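Side-chain contacts in metallopeptidase containing co-catalytic metalloactive site (Shewanella denitrificans OS217, PDB 3B2Y), which is probably a zinc-dependent metallocarboxypeptidase of the M14 family, here holding a nickel ion in its metal site: residues Arg197-Leu200 / Gly201-Phe204; Asp227-Phe230 / Glu231-Leu234. All blocks are in the same frame, centred on the assembly; numbering follows the deposited sequence.

Contact 1: Arg197-Leu200 / Gly201-Phe204; sequences RDAL and GQYF
The ring of Tyr203 turns its edge to the helix, with Ala199 O lying in the ring plane 3.6 Å from Tyr203 CD2. Tyr203 CG stands beside its own backbone N (chi1 -71°), which brings CD2 round to that carbonyl, while CB sits over one face of the neighbouring Phe204 ring, offset toward the rim. Ala259 on helix 253-271 touches both aromatic side chains. At the start of 197-200 the Arg197 guanidinium meets Asp198 at its edge: Asp198 OD1 lies in the guanidinium plane, 3.2 Å from Arg197 NE in a salt bridge, while NE itself stands above the carboxylate plane, and NH2 adds a weak bond to the same oxygen.

Between these groups i to i-4 pairing continues but becomes mixed with i to i-3 bonds. Gly201 N bonds to Arg197 O at 2.8 Å, whereas Gln202 N reaches Asp198 O and Ala199 O only weakly. Leu200 O then takes two donors, Tyr203 N at 3.0 Å from above the carbonyl plane and Phe204 N at 3.3 Å within it. Toward the sheet, Leu200 packs on Ser245 and Thr247 of strand 242-248. Such mixed bonding marks a last helical turn, here where helix 191-201 gives way to loop in the M14 peptidase fold.

Contact 2: Asp227-Phe230 / Glu231-Leu234; sequences DTSF and EAFL
A serine N-cap joined to an Asx turn opens helix 230-236, a buried start where the loop after strand 221-223 turns into the helix beside the central mixed sheet. Ser229 is the cap: its OG accepts from Ala232 N at 3.1 Å, nearly straight at 162°, while its carbonyl oxygen takes Phe233 N. OG lies between the backbone N and the carbonyl carbon (chi1 66°), a rotation that brings it to the N-H of Ala232. Asp227 OD1 fixes this group with two bonds. It accepts Ser229 OG at 2.7 Å on its syn side and Ser229 N at 3.2 Å from well above the carboxylate plane, the second bond closing the Asx turn. Replacing Ser229 by alanine removes OG, which is likely to cost Ala232 N its side-chain acceptor and to leave Asp227 OD1 with the backbone N as its one remaining donor within the turn.

Glu231 bends back at chi2, laying its carboxylate carbon CD 3.3 Å from Ser229 OG. That side chain also touches Asn128, whose OD1 accepts from Phe230 N. On the sheet side, Phe230 and Leu234 both pack on Leu70 of strand 68-73, one turn apart and tied by Leu234 N to Phe230 O. Leu234 CD1 rests over one face of the Phe230 ring in a CH-pi contact, 4.0 Å from the centroid and 23° off the normal.

How the contacts relate
Contact 1 closes before contact 2 opens along the chain: helix 191-201 ends in the first, strand 221-223 follows, and helix 230-236 starts in the second. Their centres are 24 Å apart and their nearest atoms about 13 Å, so they do not touch. Both pack against the mixed six-stranded sheet at different strands, contact 1 on strand 242-248 and contact 2 on strands 68-73 and 165-172. The side chains of Leu200 and Glu231 are each about 7 Å from that of Glu246, the predicted proton donor/acceptor. Both helix ends thus stand near the probable active site, contact 2 closer to the nickel, with Glu231 about 7 Å away against about 13 Å for Leu200 (side chains to ion).

Contact 1: Arg197-Leu200 / Gly201-Phe204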
ATOM      1  N   ARG A 197      -4.071  12.661  -5.715  1.00 27.78           N
ATOM      2  CA  ARG A 197      -2.980  13.435  -6.248  1.00 34.16           C
ATOM      3  C   ARG A 197      -2.736  14.690  -5.422  1.00 34.26           C
ATOM      4  O   ARG A 197      -1.604  14.958  -5.008  1.00 33.15           O
ATOM      5  CB  ARG A 197      -3.269  13.832  -7.660  1.00 31.85           C
ATOM      6  CG  ARG A 197      -2.187  14.743  -8.165  1.00 42.17           C
ATOM      7  CD  ARG A 197      -2.605  15.399  -9.367  1.00 45.37           C
ATOM      8  NE  ARG A 197      -3.659  16.346  -9.128  1.00 42.73           N
ATOM      9  CZ  ARG A 197      -4.424  16.812 -10.097  1.00 40.74           C
ATOM     10  NH1 ARG A 197      -4.244  16.387 -11.338  1.00 48.52           N
ATOM     11  NH2 ARG A 197      -5.380  17.680  -9.821  1.00 43.35           N
ATOM     12  N   ASP A 198      -3.802  15.461  -5.202  1.00 35.20           N
ATOM     13  CA  ASP A 198      -3.724  16.652  -4.358  1.00 35.00           C
ATOM     14  C   ASP A 198      -3.157  16.386  -2.942  1.00 36.39           C
ATOM     15  O   ASP A 198      -2.325  17.175  -2.476  1.00 36.30           O
ATOM     16  CB  ASP A 198      -5.088  17.314  -4.298  1.00 36.38           C
ATOM     17  CG  ASP A 198      -5.531  17.897  -5.667  1.00 42.84           C
ATOM     18  OD1 ASP A 198      -4.685  17.999  -6.596  1.00 49.08           O
ATOM     19  OD2 ASP A 198      -6.732  18.276  -5.809  1.00 45.18           O
ATOM     20  N   ALA A 199      -3.554  15.285  -2.281  1.00 34.79           N
ATOM     21  CA  ALA A 199      -2.984  14.909  -0.960  1.00 34.75           C
ATOM     22  C   ALA A 199      -1.463  14.689  -0.977  1.00 34.06           C
ATOM     23  O   ALA A 199      -0.750  15.152  -0.094  1.00 34.95           O
ATOM     24  CB  ALA A 199      -3.656  13.678  -0.408  1.00 33.99           C
ATOM     25  N   LEU A 200      -0.996  13.948  -1.981  1.00 30.81           N
ATOM     26  CA  LEU A 200       0.407  13.690  -2.205  1.00 30.41           C
ATOM     27  C   LEU A 200       1.119  14.988  -2.555  1.00 30.09           C
ATOM     28  O   LEU A 200       2.201  15.249  -2.046  1.00 33.07           O
ATOM     29  CB  LEU A 200       0.543  12.662  -3.341  1.00 30.94           C
ATOM     30  CG  LEU A 200       0.103  11.273  -2.932  1.00 32.99           C
ATOM     31  CD1 LEU A 200      -0.008  10.340  -4.140  1.00 35.90           C
ATOM     32  CD2 LEU A 200       1.122  10.810  -1.964  1.00 29.69           C
ATOM     33  N   GLY A 201       0.468  15.806  -3.372  1.00 29.47           N
ATOM     34  CA  GLY A 201       0.981  17.134  -3.769  1.00 31.31           C
ATOM     35  C   GLY A 201       1.201  18.174  -2.655  1.00 30.38           C
ATOM     36  O   GLY A 201       1.935  19.135  -2.841  1.00 32.29           O
ATOM     37  N   GLN A 202       0.589  18.002  -1.497  1.00 30.89           N
ATOM     38  CA  GLN A 202       0.835  18.850  -0.319  1.00 36.28           C
ATOM     39  C   GLN A 202       2.266  18.631   0.224  1.00 35.21           C
ATOM     40  O   GLN A 202       2.846  19.515   0.854  1.00 34.18           O
ATOM     41  CB  GLN A 202      -0.161  18.549   0.830  1.00 38.13           C
ATOM     42  CG  GLN A 202      -1.672  18.559   0.523  1.00 41.97           C
ATOM     43  CD  GLN A 202      -2.514  17.728   1.544  1.00 45.61           C
ATOM     44  OE1 GLN A 202      -2.165  16.573   1.938  1.00 48.33           O
ATOM     45  NE2 GLN A 202      -3.653  18.307   1.947  1.00 59.04           N
ATOM     46  N   TYR A 203       2.833  17.452  -0.041  1.00 32.85           N
ATOM     47  CA  TYR A 203       4.132  17.058   0.482  1.00 33.14           C
ATOM     48  C   TYR A 203       5.294  17.171  -0.523  1.00 33.68           C
ATOM     49  O   TYR A 203       6.406  17.530  -0.143  1.00 28.35           O
ATOM     50  CB  TYR A 203       4.054  15.634   1.046  1.00 30.14           C
ATOM     51  CG  TYR A 203       3.264  15.578   2.319  1.00 33.69           C
ATOM     52  CD1 TYR A 203       3.862  15.825   3.557  1.00 32.47           C
ATOM     53  CD2 TYR A 203       1.895  15.328   2.288  1.00 35.53           C
ATOM     54  CE1 TYR A 203       3.088  15.795   4.744  1.00 40.12           C
ATOM     55  CE2 TYR A 203       1.134  15.290   3.450  1.00 37.94           C
ATOM     56  CZ  TYR A 203       1.726  15.522   4.670  1.00 39.22           C
ATOM     57  OH  TYR A 203       0.946  15.489   5.817  1.00 42.15           O
ATOM     58  N   PHE A 204       5.038  16.825  -1.785  1.00 34.03           N
ATOM     59  CA  PHE A 204       6.079  16.778  -2.824  1.00 32.74           C
ATOM     60  C   PHE A 204       5.576  17.390  -4.111  1.00 31.56           C
ATOM     61  O   PHE A 204       4.374  17.521  -4.307  1.00 32.75           O
ATOM     62  CB  PHE A 204       6.540  15.332  -3.105  1.00 32.90           C
ATOM     63  CG  PHE A 204       6.903  14.564  -1.872  1.00 32.64           C
ATOM     64  CD1 PHE A 204       8.074  14.868  -1.177  1.00 35.77           C
ATOM     65  CD2 PHE A 204       6.071  13.575  -1.395  1.00 32.32           C
ATOM     66  CE1 PHE A 204       8.416  14.161  -0.018  1.00 34.67           C
ATOM     67  CE2 PHE A 204       6.405  12.850  -0.238  1.00 34.84           C
ATOM     68  CZ  PHE A 204       7.579  13.188   0.461  1.00 32.43           C
TER

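Contact 2: Asp227-Phe230 / Glu231-Leu234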
ATOM      1  N   ASP A 227      -1.891  -3.921 -15.728  1.00 32.59           N
ATOM      2  CA  ASP A 227      -0.745  -4.783 -15.818  1.00 33.32           C
ATOM      3  C   ASP A 227      -1.054  -5.997 -14.943  1.00 32.74           C
ATOM      4  O   ASP A 227      -2.242  -6.305 -14.732  1.00 34.17           O
ATOM      5  CB  ASP A 227       0.474  -4.023 -15.341  1.00 35.96           C
ATOM      6  CG  ASP A 227       0.334  -3.535 -13.929  1.00 42.22           C
ATOM      7  OD1 ASP A 227      -0.740  -3.766 -13.290  1.00 39.37           O
ATOM      8  OD2 ASP A 227       1.329  -2.943 -13.441  1.00 49.48           O
ATOM      9  N   THR A 228      -0.042  -6.692 -14.413  1.00 31.86           N
ATOM     10  CA  THR A 228      -0.334  -7.896 -13.601  1.00 31.38           C
ATOM     11  C   THR A 228      -0.155  -7.686 -12.085  1.00 31.23           C
ATOM     12  O   THR A 228       0.082  -8.635 -11.334  1.00 33.80           O
ATOM     13  CB  THR A 228       0.502  -9.133 -14.012  1.00 33.82           C
ATOM     14  OG1 THR A 228       1.888  -8.949 -13.661  1.00 33.13           O
ATOM     15  CG2 THR A 228       0.330  -9.432 -15.472  1.00 28.25           C
ATOM     16  N   SER A 229      -0.317  -6.454 -11.662  1.00 27.86           N
ATOM     17  CA  SER A 229      -0.146  -6.046 -10.291  1.00 30.37           C
ATOM     18  C   SER A 229      -1.356  -6.494  -9.472  1.00 26.43           C
ATOM     19  O   SER A 229      -2.436  -6.833 -10.008  1.00 27.04           O
ATOM     20  CB  SER A 229      -0.050  -4.526 -10.223  1.00 30.84           C
ATOM     21  OG  SER A 229      -1.290  -3.949 -10.615  1.00 31.05           O
ATOM     22  N   PHE A 230      -1.176  -6.473  -8.167  1.00 31.75           N
ATOM     23  CA  PHE A 230      -2.215  -6.846  -7.222  1.00 31.40           C
ATOM     24  C   PHE A 230      -3.440  -5.930  -7.390  1.00 30.38           C
ATOM     25  O   PHE A 230      -4.551  -6.380  -7.499  1.00 33.04           O
ATOM     26  CB  PHE A 230      -1.638  -6.639  -5.826  1.00 34.59           C
ATOM     27  CG  PHE A 230      -2.576  -6.945  -4.688  1.00 31.43           C
ATOM     28  CD1 PHE A 230      -3.011  -8.209  -4.480  1.00 31.79           C
ATOM     29  CD2 PHE A 230      -2.897  -5.958  -3.749  1.00 34.76           C
ATOM     30  CE1 PHE A 230      -3.865  -8.522  -3.373  1.00 33.54           C
ATOM     31  CE2 PHE A 230      -3.695  -6.242  -2.622  1.00 32.22           C
ATOM     32  CZ  PHE A 230      -4.177  -7.548  -2.435  1.00 34.49           C
ATOM     33  N   GLU A 231      -3.180  -4.636  -7.476  1.00 31.58           N
ATOM     34  CA  GLU A 231      -4.248  -3.630  -7.616  1.00 30.72           C
ATOM     35  C   GLU A 231      -5.020  -3.802  -8.933  1.00 27.96           C
ATOM     36  O   GLU A 231      -6.235  -3.664  -8.950  1.00 28.73           O
ATOM     37  CB  GLU A 231      -3.679  -2.211  -7.374  1.00 38.90           C
ATOM     38  CG  GLU A 231      -2.519  -1.783  -8.291  1.00 45.84           C
ATOM     39  CD  GLU A 231      -1.106  -2.177  -7.813  1.00 48.64           C
ATOM     40  OE1 GLU A 231      -0.924  -3.118  -7.009  1.00 40.17           O
ATOM     41  OE2 GLU A 231      -0.156  -1.527  -8.296  1.00 59.23           O
ATOM     42  N   ALA A 232      -4.366  -4.052 -10.046  1.00 25.53           N
ATOM     43  CA  ALA A 232      -5.115  -4.243 -11.308  1.00 28.36           C
ATOM     44  C   ALA A 232      -5.965  -5.501 -11.241  1.00 29.21           C
ATOM     45  O   ALA A 232      -7.089  -5.538 -11.770  1.00 28.89           O
ATOM     46  CB  ALA A 232      -4.183  -4.281 -12.535  1.00 31.03           C
ATOM     47  N   PHE A 233      -5.399  -6.545 -10.666  1.00 31.91           N
ATOM     48  CA  PHE A 233      -6.115  -7.800 -10.346  1.00 31.70           C
ATOM     49  C   PHE A 233      -7.416  -7.537  -9.555  1.00 29.87           C
ATOM     50  O   PHE A 233      -8.494  -8.018  -9.906  1.00 27.42           O
ATOM     51  CB  PHE A 233      -5.221  -8.766  -9.526  1.00 33.71           C
ATOM     52  CG  PHE A 233      -5.951  -9.958  -9.031  1.00 27.31           C
ATOM     53  CD1 PHE A 233      -6.294 -10.976  -9.921  1.00 36.42           C
ATOM     54  CD2 PHE A 233      -6.368 -10.078  -7.677  1.00 31.72           C
ATOM     55  CE1 PHE A 233      -7.031 -12.094  -9.475  1.00 37.77           C
ATOM     56  CE2 PHE A 233      -7.110 -11.191  -7.232  1.00 28.87           C
ATOM     57  CZ  PHE A 233      -7.406 -12.222  -8.129  1.00 37.44           C
ATOM     58  N   LEU A 234      -7.320  -6.767  -8.489  1.00 24.36           N
ATOM     59  CA  LEU A 234      -8.509  -6.498  -7.698  1.00 23.89           C
ATOM     60  C   LEU A 234      -9.561  -5.662  -8.511  1.00 24.58           C
ATOM     61  O   LEU A 234     -10.727  -5.855  -8.340  1.00 24.51           O
ATOM     62  CB  LEU A 234      -8.190  -5.887  -6.370  1.00 27.26           C
ATOM     63  CG  LEU A 234      -7.250  -6.589  -5.430  1.00 26.74           C
ATOM     64  CD1 LEU A 234      -6.924  -5.666  -4.302  1.00 35.18           C
ATOM     65  CD2 LEU A 234      -7.965  -7.810  -4.966  1.00 26.67           C
TER